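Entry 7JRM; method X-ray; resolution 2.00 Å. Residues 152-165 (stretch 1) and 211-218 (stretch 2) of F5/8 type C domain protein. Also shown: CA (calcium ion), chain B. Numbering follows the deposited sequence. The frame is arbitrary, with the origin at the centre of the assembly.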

# COMPACT_ATOMS: atom_id res chain seq x y z
N ILE A 152 34.05 -1.65 26.29
CA ILE A 152 35.50 -1.65 26.10
C ILE A 152 35.80 -2.16 24.70
O ILE A 152 35.29 -3.21 24.28
CB ILE A 152 36.19 -2.51 27.17
CG1 ILE A 152 36.00 -1.89 28.56
CG2 ILE A 152 37.67 -2.67 26.85
CD1 ILE A 152 36.96 -0.77 28.87
N ASP A 153 36.62 -1.42 23.95
CA ASP A 153 36.99 -1.84 22.61
C ASP A 153 37.75 -3.16 22.65
O ASP A 153 38.54 -3.41 23.57
CB ASP A 153 37.83 -0.76 21.93
CG ASP A 153 38.11 -1.06 20.47
OD1 ASP A 153 37.17 -0.98 19.65
OD2 ASP A 153 39.27 -1.38 20.14
N ARG A 154 37.51 -4.00 21.64
CA ARG A 154 38.07 -5.35 21.63
C ARG A 154 39.57 -5.37 21.34
O ARG A 154 40.18 -6.44 21.48
CB ARG A 154 37.33 -6.21 20.60
CG ARG A 154 35.89 -6.53 20.98
CD ARG A 154 35.78 -6.92 22.44
NE ARG A 154 36.41 -8.21 22.72
CZ ARG A 154 36.36 -8.82 23.90
NH1 ARG A 154 36.96 -10.00 24.06
NH2 ARG A 154 35.72 -8.27 24.91
N HIS A 155 40.17 -4.25 20.96
CA HIS A 155 41.60 -4.23 20.69
C HIS A 155 42.43 -4.48 21.94
O HIS A 155 43.58 -4.92 21.83
CB HIS A 155 42.00 -2.89 20.06
CG HIS A 155 43.47 -2.72 19.86
ND1 HIS A 155 44.14 -3.21 18.76
CD2 HIS A 155 44.41 -2.11 20.63
CE1 HIS A 155 45.42 -2.92 18.86
NE2 HIS A 155 45.61 -2.24 19.98
N VAL A 156 41.87 -4.23 23.13
CA VAL A 156 42.60 -4.42 24.38
C VAL A 156 42.06 -5.64 25.11
O VAL A 156 42.07 -5.69 26.35
CB VAL A 156 42.52 -3.17 25.26
CG1 VAL A 156 43.28 -2.02 24.62
CG2 VAL A 156 41.07 -2.78 25.50
N ALA A 157 41.60 -6.64 24.35
CA ALA A 157 41.05 -7.85 24.95
C ALA A 157 42.08 -8.67 25.72
O ALA A 157 41.69 -9.57 26.47
CB ALA A 157 40.41 -8.73 23.87
N ASP A 158 43.37 -8.37 25.56
CA ASP A 158 44.43 -9.09 26.24
C ASP A 158 45.11 -8.26 27.33
O ASP A 158 46.14 -8.68 27.87
CB ASP A 158 45.48 -9.58 25.23
CG ASP A 158 45.94 -8.48 24.29
OD1 ASP A 158 46.49 -8.80 23.22
OD2 ASP A 158 45.75 -7.28 24.61
N LYS A 159 44.55 -7.10 27.66
CA LYS A 159 45.21 -6.15 28.56
C LYS A 159 44.78 -6.31 30.02
O LYS A 159 45.32 -5.60 30.88
CB LYS A 159 44.94 -4.72 28.09
CG LYS A 159 45.61 -4.38 26.77
CD LYS A 159 47.08 -4.79 26.76
CE LYS A 159 47.76 -4.36 25.48
NZ LYS A 159 49.24 -4.48 25.57
N LYS A 160 43.82 -7.19 30.30
CA LYS A 160 43.42 -7.55 31.66
C LYS A 160 42.77 -6.40 32.44
O LYS A 160 41.66 -6.56 32.96
CB LYS A 160 44.62 -8.08 32.45
CG LYS A 160 45.19 -9.39 31.93
CD LYS A 160 46.38 -9.82 32.77
CE LYS A 160 46.97 -11.13 32.26
NZ LYS A 160 47.32 -11.06 30.81
N VAL A 161 43.44 -5.25 32.52
CA VAL A 161 43.07 -4.22 33.49
C VAL A 161 42.11 -3.18 32.93
O VAL A 161 41.78 -2.22 33.64
CB VAL A 161 44.33 -3.50 34.02
CG1 VAL A 161 45.26 -4.49 34.70
CG2 VAL A 161 45.04 -2.77 32.89
N SER A 162 41.64 -3.34 31.70
CA SER A 162 40.77 -2.33 31.10
C SER A 162 39.46 -2.21 31.89
O SER A 162 38.82 -3.21 32.21
CB SER A 162 40.47 -2.69 29.64
OG SER A 162 41.58 -2.41 28.82
N SER A 163 39.09 -0.97 32.21
CA SER A 163 37.88 -0.69 32.98
C SER A 163 37.49 0.78 32.88
O SER A 163 38.32 1.66 33.15
CB SER A 163 38.08 -1.08 34.45
OG SER A 163 39.18 -0.38 35.01
N VAL A 164 36.24 1.06 32.51
CA VAL A 164 35.75 2.42 32.36
C VAL A 164 34.33 2.50 32.91
O VAL A 164 33.72 1.49 33.30
CB VAL A 164 35.77 2.91 30.90
CG1 VAL A 164 37.20 3.00 30.38
CG2 VAL A 164 34.94 1.99 30.02
N LYS A 165 33.79 3.72 32.94
CA LYS A 165 32.39 3.96 33.24
C LYS A 165 31.89 5.05 32.31
O LYS A 165 32.51 6.12 32.22
CB LYS A 165 32.17 4.36 34.70
CG LYS A 165 30.71 4.52 35.08
CD LYS A 165 30.54 5.23 36.41
CE LYS A 165 31.47 4.66 37.47
NZ LYS A 165 32.06 5.73 38.32
CA CA B . 40.49 1.97 34.05
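Stretch 2 211-218: NNWDHADW

Stretch 2 enters through a type II turn, Asn 211 to Asp 214, and straightens into a strand that begins at His 215, continues past Trp 218 and runs antiparallel to the start of stretch 1. Ile 152 pairs with Ala 216 in a non-hydrogen-bonded bridge, CA to CA 4.8 Å; beside it, Asp 153 N donates to His 215 O at 2.9 Å.

Trp 213 covers the most surface. At phi/psi 58/35 and chi1 m, it points toward stretch 1 and offers a ring face to Lys 159, whose CE lies 3.5 Å from the centroid of the Trp 213 six-membered ring and whose NZ makes a cation-pi contact at 3.8 Å to that centroid. Val 161 CG2 meets the ring edge, 4.0 Å from Trp 213 CD1.

His 215 comes next. Val 156 CG1 lies over one face of the His 215 ring in a CH-pi contact, 3.5 Å from its centroid. Water 1 joins His 215 ND1 (2.8 Å) to Asp 153 OD2 (2.6 Å), tying the ring to the loop.

Asp 214 contacts stretch 1 directly and through calcium: its OD1 accepts from Ser 163 N at 3.0 Å, and the ion binds Asp 214 OD1 at 2.8 Å, Asp 214 OD2 at 2.5 Å and Ser 163 O at 2.4 Å, so oxygens that would otherwise repel sit together. The rule is economical: a single bridge marks the register, the Trp 213 and His 215 rings pack against side chains of stretch 1, and calcium joins Asp 214 to Ser 163.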

# COMPACT_ATOMS: atom_id res chain seq x y z
N ASN A 211 43.68 5.02 33.86
CA ASN A 211 43.21 4.97 32.48
C ASN A 211 43.94 3.92 31.65
O ASN A 211 43.87 3.96 30.42
CB ASN A 211 43.33 6.34 31.83
CG ASN A 211 44.77 6.78 31.63
OD1 ASN A 211 45.69 6.19 32.19
ND2 ASN A 211 44.97 7.80 30.81
N ASN A 212 44.63 2.98 32.30
CA ASN A 212 45.48 2.03 31.58
C ASN A 212 44.65 1.15 30.65
O ASN A 212 43.76 0.42 31.11
CB ASN A 212 46.26 1.18 32.57
CG ASN A 212 47.49 0.54 31.95
OD1 ASN A 212 48.05 1.07 30.99
ND2 ASN A 212 47.91 -0.60 32.49
N TRP A 213 44.95 1.23 29.35
CA TRP A 213 44.29 0.42 28.33
C TRP A 213 42.78 0.63 28.31
O TRP A 213 42.01 -0.29 28.04
CB TRP A 213 44.62 -1.06 28.49
CG TRP A 213 46.09 -1.34 28.43
CD1 TRP A 213 46.87 -1.86 29.43
CD2 TRP A 213 46.97 -1.12 27.32
NE1 TRP A 213 48.17 -1.97 29.01
CE2 TRP A 213 48.26 -1.52 27.71
CE3 TRP A 213 46.78 -0.62 26.03
CZ2 TRP A 213 49.36 -1.44 26.86
CZ3 TRP A 213 47.87 -0.54 25.18
CH2 TRP A 213 49.14 -0.95 25.61
N ASP A 214 42.34 1.86 28.60
CA ASP A 214 40.92 2.18 28.66
C ASP A 214 40.40 2.64 27.30
O ASP A 214 39.98 3.78 27.10
CB ASP A 214 40.67 3.25 29.73
CG ASP A 214 40.57 2.66 31.12
OD1 ASP A 214 40.67 1.42 31.26
OD2 ASP A 214 40.38 3.44 32.08
N HIS A 215 40.43 1.71 26.34
CA HIS A 215 39.87 1.96 25.02
C HIS A 215 38.35 1.81 25.10
O HIS A 215 37.85 0.72 25.39
CB HIS A 215 40.45 0.99 23.99
CG HIS A 215 41.91 1.18 23.74
ND1 HIS A 215 42.53 0.75 22.59
CD2 HIS A 215 42.88 1.76 24.49
CE1 HIS A 215 43.82 1.05 22.64
NE2 HIS A 215 44.06 1.66 23.78
N ALA A 216 37.63 2.90 24.86
CA ALA A 216 36.18 2.93 25.00
C ALA A 216 35.54 3.41 23.72
O ALA A 216 36.07 4.30 23.04
CB ALA A 216 35.75 3.82 26.17
N ASP A 217 34.38 2.84 23.39
CA ASP A 217 33.65 3.18 22.18
C ASP A 217 32.25 3.67 22.52
O ASP A 217 31.56 3.07 23.35
CB ASP A 217 33.53 1.98 21.23
CG ASP A 217 34.87 1.45 20.78
OD1 ASP A 217 35.82 2.26 20.65
OD2 ASP A 217 34.97 0.23 20.55
N TRP A 218 31.84 4.75 21.86
CA TRP A 218 30.43 5.13 21.78
C TRP A 218 29.92 4.58 20.45
O TRP A 218 29.86 5.26 19.43
CB TRP A 218 30.26 6.64 21.88
CG TRP A 218 30.81 7.24 23.14
CD1 TRP A 218 32.08 7.71 23.33
CD2 TRP A 218 30.11 7.44 24.37
NE1 TRP A 218 32.21 8.19 24.61
CE2 TRP A 218 31.02 8.03 25.27
CE3 TRP A 218 28.81 7.18 24.80
CZ2 TRP A 218 30.67 8.36 26.58
CZ3 TRP A 218 28.46 7.51 26.10
CH2 TRP A 218 29.38 8.09 26.97
O HOH W 1 41.09 0.47 20.24
O HOH W 2 42.43 0.63 33.57